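PDB 1IIT: Slr1257 protein from Synechocystis sp. PCC 6803 substr. Kazusa, which binds L-glutamate and L-serine through this ligand-binding core, one piece of a membrane receptor that probably acts as a ligand-gated ion channel. Local coordinates for residues Ser94-Leu99 and Met160-Ala165; Ala120-Thr125 and Asn142-Ala147; Leu32-Ala37 and Val206-Leu211; Ile68-Ile73 and Tyr190-Lys195. One frame throughout, in Å; residues are numbered along the deposited sequence.

Interaction 1: Ser94-Leu99 and Met160-Ala165; sequences SGIGLL and MFDRPA. With SER (serine), chain B.
G97 and F161 form the hydrogen-bonded pair of an antiparallel strand contact, buried where strand 92-101 meets the end of strand 158-162. G97 N donates to F161 O at 2.8 Å, and F161 N returns a longer bond to G97 O at 3.2 Å. The pairing carries on into helix 163-172: R163 N reaches G95 O at 2.8 Å. On the face that carries L98 and M160, M160 CB lies 3.8 Å from L98 CD2 and M160 CG 4.0 Å from I96 CG2, the isoleucine crossing it at about a right angle. D162 has CG anti to its own carbonyl carbon (chi1 -61°), which lays the carboxylate beside I96 CD1 and toward the bound serine. D162 OD1 accepts from the ligand N at 2.7 Å and pairs with Y190 OH, while D162 OD2, over the centre of the F161 ring, takes a weak bond from the ligand OG at 3.1 Å. Were D162 an alanine, the ligand ammonium would probably be left without its counter-charge and Y190 OH without one of its partners. Engaged by the amino group and, weakly, the hydroxyl of the ligand, and by a tyrosine, the carboxylate offers an acceptor suited to an alpha-amino group.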
loop_
_atom_site.group_PDB
_atom_site.type_symbol
_atom_site.label_atom_id
_atom_site.label_comp_id
_atom_site.label_asym_id
_atom_site.label_seq_id
_atom_site.Cartn_x
_atom_site.Cartn_y
_atom_site.Cartn_z
ATOM N N SER A 94 -4.874 -0.502 6.747
ATOM C CA SER A 94 -5.725 -0.849 7.871
ATOM C C SER A 94 -5.868 -2.341 8.065
ATOM O O SER A 94 -5.578 -3.119 7.173
ATOM C CB SER A 94 -7.101 -0.226 7.661
ATOM O OG SER A 94 -7.932 -0.372 8.795
ATOM N N GLY A 95 -6.266 -2.739 9.263
ATOM C CA GLY A 95 -6.470 -4.146 9.538
ATOM C C GLY A 95 -7.941 -4.332 9.839
ATOM O O GLY A 95 -8.614 -3.374 10.216
ATOM N N ILE A 96 -8.472 -5.517 9.564
ATOM C CA ILE A 96 -9.868 -5.809 9.871
ATOM C C ILE A 96 -9.797 -6.608 11.178
ATOM O O ILE A 96 -9.032 -7.567 11.285
ATOM C CB ILE A 96 -10.543 -6.631 8.743
ATOM C CG1 ILE A 96 -10.447 -5.877 7.411
ATOM C CG2 ILE A 96 -11.989 -6.929 9.085
ATOM C CD1 ILE A 96 -10.918 -4.426 7.461
ATOM N N GLY A 97 -10.519 -6.161 12.198
ATOM C CA GLY A 97 -10.460 -6.857 13.467
ATOM C C GLY A 97 -11.777 -7.324 14.035
ATOM O O GLY A 97 -12.787 -7.397 13.330
ATOM N N LEU A 98 -11.756 -7.606 15.335
ATOM C CA LEU A 98 -12.928 -8.087 16.058
ATOM C C LEU A 98 -13.096 -7.425 17.420
ATOM O O LEU A 98 -12.132 -7.239 18.162
ATOM C CB LEU A 98 -12.824 -9.598 16.252
ATOM C CG LEU A 98 -13.072 -10.476 15.027
ATOM C CD1 LEU A 98 -12.363 -11.807 15.197
ATOM C CD2 LEU A 98 -14.574 -10.652 14.817
ATOM N N LEU A 99 -14.334 -7.056 17.730
ATOM C CA LEU A 99 -14.678 -6.441 19.007
ATOM C C LEU A 99 -15.478 -7.495 19.771
ATOM O O LEU A 99 -16.523 -7.948 19.291
ATOM C CB LEU A 99 -15.549 -5.208 18.789
ATOM C CG LEU A 99 -15.952 -4.436 20.044
ATOM C CD1 LEU A 99 -14.753 -3.666 20.564
ATOM C CD2 LEU A 99 -17.091 -3.485 19.723
ATOM N N MET A 160 -17.221 -7.849 13.591
ATOM C CA MET A 160 -16.069 -7.765 12.693
ATOM C C MET A 160 -16.158 -6.458 11.920
ATOM O O MET A 160 -17.160 -6.179 11.265
ATOM C CB MET A 160 -16.035 -8.940 11.719
ATOM C CG MET A 160 -14.704 -9.076 11.006
ATOM S SD MET A 160 -14.716 -10.361 9.752
ATOM C CE MET A 160 -14.449 -11.825 10.741
ATOM N N PHE A 161 -15.105 -5.657 12.010
ATOM C CA PHE A 161 -15.069 -4.358 11.344
ATOM C C PHE A 161 -13.633 -3.855 11.353
ATOM O O PHE A 161 -12.770 -4.443 12.004
ATOM C CB PHE A 161 -15.974 -3.381 12.104
ATOM C CG PHE A 161 -16.364 -2.160 11.318
ATOM C CD1 PHE A 161 -17.434 -2.202 10.433
ATOM C CD2 PHE A 161 -15.667 -0.963 11.467
ATOM C CE1 PHE A 161 -17.805 -1.071 9.708
ATOM C CE2 PHE A 161 -16.033 0.168 10.746
ATOM C CZ PHE A 161 -17.103 0.112 9.866
ATOM N N ASP A 162 -13.377 -2.786 10.604
ATOM C CA ASP A 162 -12.051 -2.171 10.526
ATOM C C ASP A 162 -11.533 -1.876 11.934
ATOM O O ASP A 162 -12.205 -1.217 12.720
ATOM C CB ASP A 162 -12.114 -0.865 9.721
ATOM C CG ASP A 162 -12.572 -1.079 8.288
ATOM O OD1 ASP A 162 -11.826 -0.697 7.364
ATOM O OD2 ASP A 162 -13.679 -1.628 8.082
ATOM N N ARG A 163 -10.317 -2.331 12.213
ATOM C CA ARG A 163 -9.694 -2.176 13.518
ATOM C C ARG A 163 -9.602 -0.753 14.083
ATOM O O ARG A 163 -9.881 -0.552 15.263
ATOM C CB ARG A 163 -8.329 -2.868 13.527
ATOM C CG ARG A 163 -7.872 -3.303 14.903
ATOM C CD ARG A 163 -6.730 -4.309 14.830
ATOM N NE ARG A 163 -6.448 -4.883 16.146
ATOM C CZ ARG A 163 -5.788 -4.255 17.118
ATOM N NH1 ARG A 163 -5.327 -3.024 16.932
ATOM N NH2 ARG A 163 -5.604 -4.852 18.291
ATOM N N PRO A 164 -9.232 0.254 13.255
ATOM C CA PRO A 164 -9.148 1.617 13.801
ATOM C C PRO A 164 -10.493 2.146 14.287
ATOM O O PRO A 164 -10.552 2.830 15.301
ATOM C CB PRO A 164 -8.622 2.436 12.621
ATOM C CG PRO A 164 -7.829 1.428 11.835
ATOM C CD PRO A 164 -8.749 0.228 11.863
ATOM N N ALA A 165 -11.568 1.826 13.567
ATOM C CA ALA A 165 -12.904 2.276 13.953
ATOM C C ALA A 165 -13.360 1.616 15.255
ATOM O O ALA A 165 -14.045 2.236 16.071
ATOM C CB ALA A 165 -13.900 1.992 12.846
HETATM N N SER B . -12.974 -0.281 4.964
HETATM C CA SER B . -14.366 -0.806 4.869
HETATM C C SER B . -14.654 -1.254 3.446
HETATM O O SER B . -14.009 -0.714 2.533
HETATM C CB SER B . -15.366 0.271 5.287
HETATM O OG SER B . -15.122 0.676 6.617
HETATM O OXT SER B . -15.517 -2.125 3.258
#

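Interaction 2: Ala120-Thr125 and Asn142-Ala147; sequences AVVRDT and NNLTAA. With SER (serine), chain B.
V122 stands with CG1 anti to its backbone N (chi1 -178°), a setting that directs both methyls at the first turn of helix 144-152 and the loop before it. V122 CG1 lies 3.7 Å from N143 CA, and V122 CG2 comes closer, 3.5 Å from L144 N, so the two methyls rest along successive backbone atoms of N143 and L144. R123 differs: its CG sits between the backbone N and the carbonyl carbon (chi1 67°), and from there the extended chain passes N142, with R123 NE 3.9 Å from N142 OD1. That is too long for a bond, and the guanidinium and amide planes stand 73° apart, so this outer edge is mere contact.

At the other end two small residues meet, A120 CB and A147 CB at 4.1 Å. N143, at the N-cap position, accepts through OD1 from A146 N at 2.8 Å. Strand 118-122 also begins a beta-alpha-beta crossover: helix 126-133 leads to strand 137-141, parallel to it, in the alpha/beta lobe of a periplasmic-binding-protein fold. The type II turn V122-T125 leads from strand 118-122 to helix 126-133, with T125 OG1 donating to V122 O at 2.7 Å. It brings T125 CA to 3.1 Å from OXT of the bound serine. An alanine in place of V122 would probably open a gap beside L144 N and leave the capped helix start with less apolar backing. Across the two segments the contact is apolar and without a hydrogen bond; the capping bond of N143 and the T125 OG1 bond act within their own segments, shaping helix start and turn.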
loop_
_atom_site.group_PDB
_atom_site.type_symbol
_atom_site.label_atom_id
_atom_site.label_comp_id
_atom_site.label_asym_id
_atom_site.label_seq_id
_atom_site.Cartn_x
_atom_site.Cartn_y
_atom_site.Cartn_z
ATOM N N ALA A 120 -21.275 -10.371 14.036
ATOM C CA ALA A 120 -22.037 -9.255 13.485
ATOM C C ALA A 120 -21.139 -8.442 12.549
ATOM O O ALA A 120 -19.969 -8.207 12.848
ATOM C CB ALA A 120 -22.558 -8.371 14.599
ATOM N N VAL A 121 -21.691 -8.037 11.409
ATOM C CA VAL A 121 -20.956 -7.253 10.420
ATOM C C VAL A 121 -21.860 -6.163 9.861
ATOM O O VAL A 121 -23.086 -6.259 9.936
ATOM C CB VAL A 121 -20.450 -8.130 9.237
ATOM C CG1 VAL A 121 -19.478 -9.173 9.732
ATOM C CG2 VAL A 121 -21.620 -8.794 8.514
ATOM N N VAL A 122 -21.255 -5.097 9.356
ATOM C CA VAL A 122 -22.023 -4.011 8.772
ATOM C C VAL A 122 -22.160 -4.312 7.279
ATOM O O VAL A 122 -21.205 -4.754 6.632
ATOM C CB VAL A 122 -21.337 -2.640 8.995
ATOM C CG1 VAL A 122 -22.192 -1.514 8.409
ATOM C CG2 VAL A 122 -21.121 -2.413 10.488
ATOM N N ARG A 123 -23.365 -4.114 6.752
ATOM C CA ARG A 123 -23.640 -4.360 5.346
ATOM C C ARG A 123 -22.708 -3.549 4.442
ATOM O O ARG A 123 -22.285 -2.437 4.792
ATOM C CB ARG A 123 -25.096 -4.005 5.024
ATOM C CG ARG A 123 -25.401 -2.520 5.124
ATOM C CD ARG A 123 -26.815 -2.214 4.697
ATOM N NE ARG A 123 -26.947 -0.830 4.256
ATOM C CZ ARG A 123 -26.546 -0.392 3.067
ATOM N NH1 ARG A 123 -25.993 -1.225 2.200
ATOM N NH2 ARG A 123 -26.681 0.884 2.752
ATOM N N ASP A 124 -22.372 -4.137 3.295
ATOM C CA ASP A 124 -21.515 -3.513 2.287
ATOM C C ASP A 124 -20.095 -3.122 2.707
ATOM O O ASP A 124 -19.542 -2.130 2.229
ATOM C CB ASP A 124 -22.228 -2.312 1.654
ATOM C CG ASP A 124 -21.558 -1.854 0.364
ATOM O OD1 ASP A 124 -21.241 -2.715 -0.488
ATOM O OD2 ASP A 124 -21.330 -0.639 0.210
ATOM N N THR A 125 -19.512 -3.892 3.618
ATOM C CA THR A 125 -18.140 -3.649 4.053
ATOM C C THR A 125 -17.398 -4.944 3.761
ATOM O O THR A 125 -18.028 -5.998 3.614
ATOM C CB THR A 125 -18.042 -3.312 5.566
ATOM O OG1 THR A 125 -18.497 -4.429 6.335
ATOM C CG2 THR A 125 -18.877 -2.082 5.903
ATOM N N ASN A 142 -27.251 -2.648 9.653
ATOM C CA ASN A 142 -27.203 -1.414 8.876
ATOM C C ASN A 142 -26.026 -0.485 9.142
ATOM O O ASN A 142 -25.630 0.286 8.268
ATOM C CB ASN A 142 -28.507 -0.638 9.038
ATOM C CG ASN A 142 -29.633 -1.230 8.225
ATOM O OD1 ASN A 142 -29.733 -0.988 7.020
ATOM N ND2 ASN A 142 -30.477 -2.032 8.870
ATOM N N ASN A 143 -25.487 -0.549 10.353
ATOM C CA ASN A 143 -24.368 0.302 10.738
ATOM C C ASN A 143 -23.591 -0.297 11.897
ATOM O O ASN A 143 -24.007 -1.302 12.476
ATOM C CB ASN A 143 -24.855 1.719 11.078
ATOM C CG ASN A 143 -26.112 1.725 11.941
ATOM O OD1 ASN A 143 -26.071 1.390 13.121
ATOM N ND2 ASN A 143 -27.234 2.121 11.351
ATOM N N LEU A 144 -22.439 0.296 12.198
ATOM C CA LEU A 144 -21.586 -0.180 13.278
ATOM C C LEU A 144 -22.279 -0.080 14.644
ATOM O O LEU A 144 -22.130 -0.970 15.477
ATOM C CB LEU A 144 -20.260 0.589 13.280
ATOM C CG LEU A 144 -19.213 0.155 14.312
ATOM C CD1 LEU A 144 -18.793 -1.286 14.082
ATOM C CD2 LEU A 144 -18.011 1.079 14.232
ATOM N N THR A 145 -23.041 0.990 14.862
ATOM C CA THR A 145 -23.759 1.177 16.126
ATOM C C THR A 145 -24.760 0.039 16.328
ATOM O O THR A 145 -24.890 -0.490 17.431
ATOM C CB THR A 145 -24.489 2.536 16.158
ATOM O OG1 THR A 145 -23.524 3.597 16.117
ATOM C CG2 THR A 145 -25.339 2.671 17.415
ATOM N N ALA A 146 -25.416 -0.367 15.241
ATOM C CA ALA A 146 -26.384 -1.460 15.265
ATOM C C ALA A 146 -25.695 -2.800 15.533
ATOM O O ALA A 146 -26.229 -3.643 16.249
ATOM C CB ALA A 146 -27.147 -1.513 13.945
ATOM N N ALA A 147 -24.512 -2.996 14.956
ATOM C CA ALA A 147 -23.745 -4.223 15.151
ATOM C C ALA A 147 -23.234 -4.307 16.595
ATOM O O ALA A 147 -23.175 -5.388 17.185
ATOM C CB ALA A 147 -22.573 -4.273 14.174
HETATM N N SER B . -12.974 -0.281 4.964
HETATM C CA SER B . -14.366 -0.806 4.869
HETATM C C SER B . -14.654 -1.254 3.446
HETATM O O SER B . -14.009 -0.714 2.533
HETATM C CB SER B . -15.366 0.271 5.287
HETATM O OG SER B . -15.122 0.676 6.617
HETATM O OXT SER B . -15.517 -2.125 3.258
#

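Interaction 3: Leu32-Ala37 and Val206-Leu211; sequences LDVWRA and VEMLNL
A37 and L211 make the tight part of this helix-to-helix contact: A37 CB enters the fork of the leucine, 3.7 Å from L211 CD1 and 3.9 Å from L211 CD2. The leucine has CG anti to its carbonyl carbon (chi1 -70°), and this carries the fork across to helix 30-41. L211 CD1 also rests 3.8 Å from V34 O, so one methyl bridges a side chain and a backbone carbonyl a turn apart.

Looser packing follows on both flanks. Inward, V34 CG1 lies 4.4 Å from M208 CG, a buried but slack apolar touch that F220 and Y91 help enclose. On the more exposed side, E207 faces the helix without bonding to it; its carboxylate instead takes a weak bond from N210 ND2, at 3.3 Å from E207 OE1. The far side of helix 201-213 meets the second subunit, where N210 packs on P77 of that chain.

With axes 10.1 Å apart at closest approach and 121° between their directions, the two helices cross steeply and meet through few residues. Such helices lying against the strands of a mixed sheet, here with W35 on I68 and I70 of strand 68-74, belong to the alpha/beta lobes of the periplasmic-binding-protein fold.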
loop_
_atom_site.group_PDB
_atom_site.type_symbol
_atom_site.label_atom_id
_atom_site.label_comp_id
_atom_site.label_asym_id
_atom_site.label_seq_id
_atom_site.Cartn_x
_atom_site.Cartn_y
_atom_site.Cartn_z
ATOM N N LEU A 32 -11.137 13.114 5.434
ATOM C CA LEU A 32 -11.441 14.501 5.061
ATOM C C LEU A 32 -10.205 15.394 5.176
ATOM O O LEU A 32 -10.073 16.359 4.434
ATOM C CB LEU A 32 -12.599 15.076 5.897
ATOM C CG LEU A 32 -14.054 14.800 5.472
ATOM C CD1 LEU A 32 -14.339 15.431 4.112
ATOM C CD2 LEU A 32 -14.352 13.313 5.437
ATOM N N ASP A 33 -9.312 15.085 6.113
ATOM C CA ASP A 33 -8.078 15.852 6.261
ATOM C C ASP A 33 -7.190 15.599 5.040
ATOM O O ASP A 33 -6.563 16.524 4.522
ATOM C CB ASP A 33 -7.327 15.447 7.531
ATOM C CG ASP A 33 -7.953 16.016 8.795
ATOM O OD1 ASP A 33 -8.793 16.935 8.704
ATOM O OD2 ASP A 33 -7.579 15.554 9.892
ATOM N N VAL A 34 -7.151 14.343 4.584
ATOM C CA VAL A 34 -6.357 13.972 3.410
ATOM C C VAL A 34 -6.916 14.663 2.173
ATOM O O VAL A 34 -6.181 15.340 1.447
ATOM C CB VAL A 34 -6.356 12.445 3.174
ATOM C CG1 VAL A 34 -5.742 12.117 1.815
ATOM C CG2 VAL A 34 -5.572 11.745 4.277
ATOM N N TRP A 35 -8.218 14.519 1.942
ATOM C CA TRP A 35 -8.822 15.154 0.780
ATOM C C TRP A 35 -8.672 16.674 0.794
ATOM O O TRP A 35 -8.334 17.272 -0.225
ATOM C CB TRP A 35 -10.298 14.779 0.617
ATOM C CG TRP A 35 -10.954 15.632 -0.437
ATOM C CD1 TRP A 35 -11.801 16.687 -0.227
ATOM C CD2 TRP A 35 -10.684 15.613 -1.852
ATOM N NE1 TRP A 35 -12.056 17.333 -1.410
ATOM C CE2 TRP A 35 -11.387 16.700 -2.424
ATOM C CE3 TRP A 35 -9.909 14.792 -2.686
ATOM C CZ2 TRP A 35 -11.337 16.988 -3.792
ATOM C CZ3 TRP A 35 -9.859 15.082 -4.050
ATOM C CH2 TRP A 35 -10.571 16.172 -4.585
ATOM N N ARG A 36 -8.925 17.304 1.936
ATOM C CA ARG A 36 -8.809 18.749 2.021
ATOM C C ARG A 36 -7.407 19.249 1.741
ATOM O O ARG A 36 -7.246 20.267 1.078
ATOM C CB ARG A 36 -9.333 19.277 3.350
ATOM C CG ARG A 36 -10.839 19.286 3.382
ATOM C CD ARG A 36 -11.399 20.050 4.551
ATOM N NE ARG A 36 -12.856 19.972 4.526
ATOM C CZ ARG A 36 -13.587 19.279 5.395
ATOM N NH1 ARG A 36 -13.007 18.601 6.384
ATOM N NH2 ARG A 36 -14.904 19.226 5.245
ATOM N N ALA A 37 -6.393 18.529 2.214
ATOM C CA ALA A 37 -5.009 18.926 1.953
ATOM C C ALA A 37 -4.759 18.872 0.433
ATOM O O ALA A 37 -4.107 19.746 -0.128
ATOM C CB ALA A 37 -4.049 18.007 2.690
ATOM N N VAL A 206 -0.112 12.155 -6.949
ATOM C CA VAL A 206 1.114 12.853 -6.555
ATOM C C VAL A 206 0.940 13.517 -5.189
ATOM O O VAL A 206 1.782 13.354 -4.304
ATOM C CB VAL A 206 1.525 13.920 -7.610
ATOM C CG1 VAL A 206 2.646 14.809 -7.080
ATOM C CG2 VAL A 206 1.947 13.235 -8.902
ATOM N N GLU A 207 -0.174 14.228 -5.017
ATOM C CA GLU A 207 -0.469 14.922 -3.768
ATOM C C GLU A 207 -0.649 13.997 -2.581
ATOM O O GLU A 207 -0.157 14.284 -1.493
ATOM C CB GLU A 207 -1.707 15.804 -3.920
ATOM C CG GLU A 207 -1.354 17.238 -4.171
ATOM C CD GLU A 207 -0.337 17.747 -3.159
ATOM O OE1 GLU A 207 0.771 18.135 -3.589
ATOM O OE2 GLU A 207 -0.641 17.741 -1.938
ATOM N N MET A 208 -1.368 12.898 -2.788
ATOM C CA MET A 208 -1.586 11.929 -1.721
ATOM C C MET A 208 -0.255 11.260 -1.351
ATOM O O MET A 208 0.018 11.002 -0.178
ATOM C CB MET A 208 -2.617 10.885 -2.150
ATOM C CG MET A 208 -4.045 11.412 -2.143
ATOM S SD MET A 208 -5.206 10.230 -2.808
ATOM C CE MET A 208 -5.215 9.001 -1.511
ATOM N N LEU A 209 0.587 11.022 -2.354
ATOM C CA LEU A 209 1.890 10.409 -2.123
ATOM C C LEU A 209 2.798 11.394 -1.373
ATOM O O LEU A 209 3.569 10.991 -0.499
ATOM C CB LEU A 209 2.507 9.940 -3.448
ATOM C CG LEU A 209 1.870 8.674 -4.050
ATOM C CD1 LEU A 209 2.297 8.477 -5.493
ATOM C CD2 LEU A 209 2.247 7.458 -3.205
ATOM N N ASN A 210 2.670 12.687 -1.683
ATOM C CA ASN A 210 3.447 13.730 -1.000
ATOM C C ASN A 210 3.052 13.759 0.470
ATOM O O ASN A 210 3.908 13.855 1.343
ATOM C CB ASN A 210 3.159 15.116 -1.588
ATOM C CG ASN A 210 4.032 15.449 -2.768
ATOM O OD1 ASN A 210 5.170 14.992 -2.863
ATOM N ND2 ASN A 210 3.515 16.281 -3.668
ATOM N N LEU A 211 1.745 13.708 0.730
ATOM C CA LEU A 211 1.223 13.721 2.096
ATOM C C LEU A 211 1.700 12.490 2.865
ATOM O O LEU A 211 2.071 12.576 4.036
ATOM C CB LEU A 211 -0.309 13.771 2.075
ATOM C CG LEU A 211 -0.916 15.091 1.593
ATOM C CD1 LEU A 211 -2.418 14.938 1.346
ATOM C CD2 LEU A 211 -0.641 16.178 2.624
#

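Interaction 4: Ile68-Ile73 and Tyr190-Lys195; sequences ILIGPI and YGFVLK. With SER (serine), chain B.
P72 and Y190 touch at the ligand: P72 O accepts from the serine N at 2.8 Å, while P72 CB lies over one face of the Y190 ring, 3.7 Å from its centroid. The ring thus backs the residue whose carbonyl binds the ligand. P72 is the centre of an inverse gamma turn, and beyond it G191 N donates to I73 O at 2.9 Å, tying the turn to strand 178-195. The backbone angles of G71 would drive a CB into the carbonyl O of I70.

This corner closes the antiparallel run of strand 68-74 against strand 178-195 in the mixed sheet of a periplasmic-binding-protein lobe. Behind it I70 sets CG2 almost on the axis of the F192 ring, 3.7 Å from the centroid and 6° off the normal; CG1, at chi1 70°, leads the other way, toward L32 and W35 of helix 30-41. G71 O meets the edge of the same ring in its plane and is also bonded to Y91 OH. Farther out, L69 N to V193 O and V193 N to L69 O are backbone bonds of 2.9 Å each. I68 lies alongside L194, I68 CG1 3.8 Å from L194 CD2, with I204 of helix 201-213 against both.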
loop_
_atom_site.group_PDB
_atom_site.type_symbol
_atom_site.label_atom_id
_atom_site.label_comp_id
_atom_site.label_asym_id
_atom_site.label_seq_id
_atom_site.Cartn_x
_atom_site.Cartn_y
_atom_site.Cartn_z
ATOM N N ILE A 68 -15.314 12.101 -7.265
ATOM C CA ILE A 68 -14.470 11.258 -6.422
ATOM C C ILE A 68 -15.225 10.781 -5.186
ATOM O O ILE A 68 -16.147 11.449 -4.711
ATOM C CB ILE A 68 -13.174 12.011 -5.980
ATOM C CG1 ILE A 68 -12.200 11.053 -5.281
ATOM C CG2 ILE A 68 -13.516 13.205 -5.089
ATOM C CD1 ILE A 68 -10.865 11.687 -4.928
ATOM N N LEU A 69 -14.881 9.585 -4.722
ATOM C CA LEU A 69 -15.481 9.027 -3.518
ATOM C C LEU A 69 -14.355 8.913 -2.496
ATOM O O LEU A 69 -13.341 8.270 -2.756
ATOM C CB LEU A 69 -16.078 7.648 -3.791
ATOM C CG LEU A 69 -16.698 6.980 -2.564
ATOM C CD1 LEU A 69 -17.932 7.761 -2.094
ATOM C CD2 LEU A 69 -17.047 5.545 -2.901
ATOM N N ILE A 70 -14.510 9.577 -1.356
ATOM C CA ILE A 70 -13.485 9.529 -0.317
ATOM C C ILE A 70 -13.971 8.824 0.949
ATOM O O ILE A 70 -15.175 8.759 1.222
ATOM C CB ILE A 70 -12.947 10.945 0.044
ATOM C CG1 ILE A 70 -14.013 11.769 0.776
ATOM C CG2 ILE A 70 -12.498 11.668 -1.220
ATOM C CD1 ILE A 70 -13.498 13.066 1.339
ATOM N N GLY A 71 -13.019 8.305 1.713
ATOM C CA GLY A 71 -13.330 7.605 2.946
ATOM C C GLY A 71 -12.391 6.423 3.133
ATOM O O GLY A 71 -11.438 6.273 2.352
ATOM N N PRO A 72 -12.569 5.624 4.204
ATOM C CA PRO A 72 -11.729 4.450 4.472
ATOM C C PRO A 72 -12.216 3.309 3.583
ATOM O O PRO A 72 -12.776 2.327 4.063
ATOM C CB PRO A 72 -12.002 4.170 5.947
ATOM C CG PRO A 72 -13.428 4.587 6.108
ATOM C CD PRO A 72 -13.475 5.890 5.337
ATOM N N ILE A 73 -12.016 3.475 2.277
ATOM C CA ILE A 73 -12.444 2.507 1.271
ATOM C C ILE A 73 -11.351 1.491 0.947
ATOM O O ILE A 73 -10.310 1.835 0.389
ATOM C CB ILE A 73 -12.883 3.244 -0.018
ATOM C CG1 ILE A 73 -13.895 4.338 0.348
ATOM C CG2 ILE A 73 -13.503 2.270 -1.011
ATOM C CD1 ILE A 73 -14.056 5.396 -0.699
ATOM N N TYR A 190 -6.384 1.506 2.108
ATOM C CA TYR A 190 -7.502 2.421 1.863
ATOM C C TYR A 190 -7.107 3.346 0.718
ATOM O O TYR A 190 -5.980 3.816 0.671
ATOM C CB TYR A 190 -7.779 3.331 3.067
ATOM C CG TYR A 190 -8.394 2.703 4.293
ATOM C CD1 TYR A 190 -8.397 3.400 5.498
ATOM C CD2 TYR A 190 -8.985 1.438 4.260
ATOM C CE1 TYR A 190 -8.963 2.866 6.637
ATOM C CE2 TYR A 190 -9.563 0.887 5.410
ATOM C CZ TYR A 190 -9.544 1.617 6.597
ATOM O OH TYR A 190 -10.069 1.100 7.763
ATOM N N GLY A 191 -8.048 3.618 -0.181
ATOM C CA GLY A 191 -7.801 4.525 -1.290
ATOM C C GLY A 191 -9.079 5.291 -1.603
ATOM O O GLY A 191 -10.116 5.068 -0.966
ATOM N N PHE A 192 -8.999 6.254 -2.516
ATOM C CA PHE A 192 -10.176 7.013 -2.929
ATOM C C PHE A 192 -10.574 6.474 -4.308
ATOM O O PHE A 192 -9.770 5.816 -4.971
ATOM C CB PHE A 192 -9.853 8.504 -3.025
ATOM C CG PHE A 192 -9.567 9.169 -1.699
ATOM C CD1 PHE A 192 -8.899 10.392 -1.663
ATOM C CD2 PHE A 192 -9.994 8.605 -0.498
ATOM C CE1 PHE A 192 -8.666 11.049 -0.466
ATOM C CE2 PHE A 192 -9.766 9.257 0.714
ATOM C CZ PHE A 192 -9.101 10.482 0.731
ATOM N N VAL A 193 -11.807 6.729 -4.739
ATOM C CA VAL A 193 -12.266 6.244 -6.042
ATOM C C VAL A 193 -12.547 7.386 -7.023
ATOM O O VAL A 193 -13.253 8.345 -6.714
ATOM C CB VAL A 193 -13.518 5.334 -5.909
ATOM C CG1 VAL A 193 -13.947 4.799 -7.274
ATOM C CG2 VAL A 193 -13.226 4.164 -4.958
ATOM N N LEU A 194 -11.941 7.282 -8.202
ATOM C CA LEU A 194 -12.089 8.267 -9.266
ATOM C C LEU A 194 -12.697 7.575 -10.486
ATOM O O LEU A 194 -12.820 6.345 -10.516
ATOM C CB LEU A 194 -10.710 8.809 -9.656
ATOM C CG LEU A 194 -9.971 9.744 -8.704
ATOM C CD1 LEU A 194 -8.493 9.832 -9.065
ATOM C CD2 LEU A 194 -10.619 11.110 -8.789
ATOM N N LYS A 195 -13.104 8.362 -11.478
ATOM C CA LYS A 195 -13.638 7.789 -12.710
ATOM C C LYS A 195 -12.408 7.296 -13.478
ATOM O O LYS A 195 -11.346 7.921 -13.420
ATOM C CB LYS A 195 -14.375 8.846 -13.538
ATOM C CG LYS A 195 -15.250 8.263 -14.652
ATOM C CD LYS A 195 -14.875 8.782 -16.048
ATOM C CE LYS A 195 -15.090 10.293 -16.218
ATOM N NZ LYS A 195 -13.960 11.128 -15.711
HETATM N N SER B . -12.974 -0.281 4.964
HETATM C CA SER B . -14.366 -0.806 4.869
HETATM C C SER B . -14.654 -1.254 3.446
HETATM O O SER B . -14.009 -0.714 2.533
HETATM C CB SER B . -15.366 0.271 5.287
HETATM O OG SER B . -15.122 0.676 6.617
HETATM O OXT SER B . -15.517 -2.125 3.258
#

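The bound serine is the meeting point of interactions 1, 2 and 4, which approach it from either side of the cleft between two lobes. Interactions 1 and 2 share one sheet: M160 N probably hydrogen-bonds to A120 O at 2.9 Å, and F161 CE1 packs 3.7 Å from V122 CG2. Interaction 4, centred about 19 Å from interaction 1, joins it through Y190 OH, 2.5 Å from D162 OD1 and 2.8 Å from S94 OG, so Y190, which lines the pocket, is tied to the ligand-binding D162 and to S94. Interaction 3 stands behind interaction 4, V34 CG1 lying 3.9 Å from F192 CE1; its M208 side chain is about 14 Å from the serine.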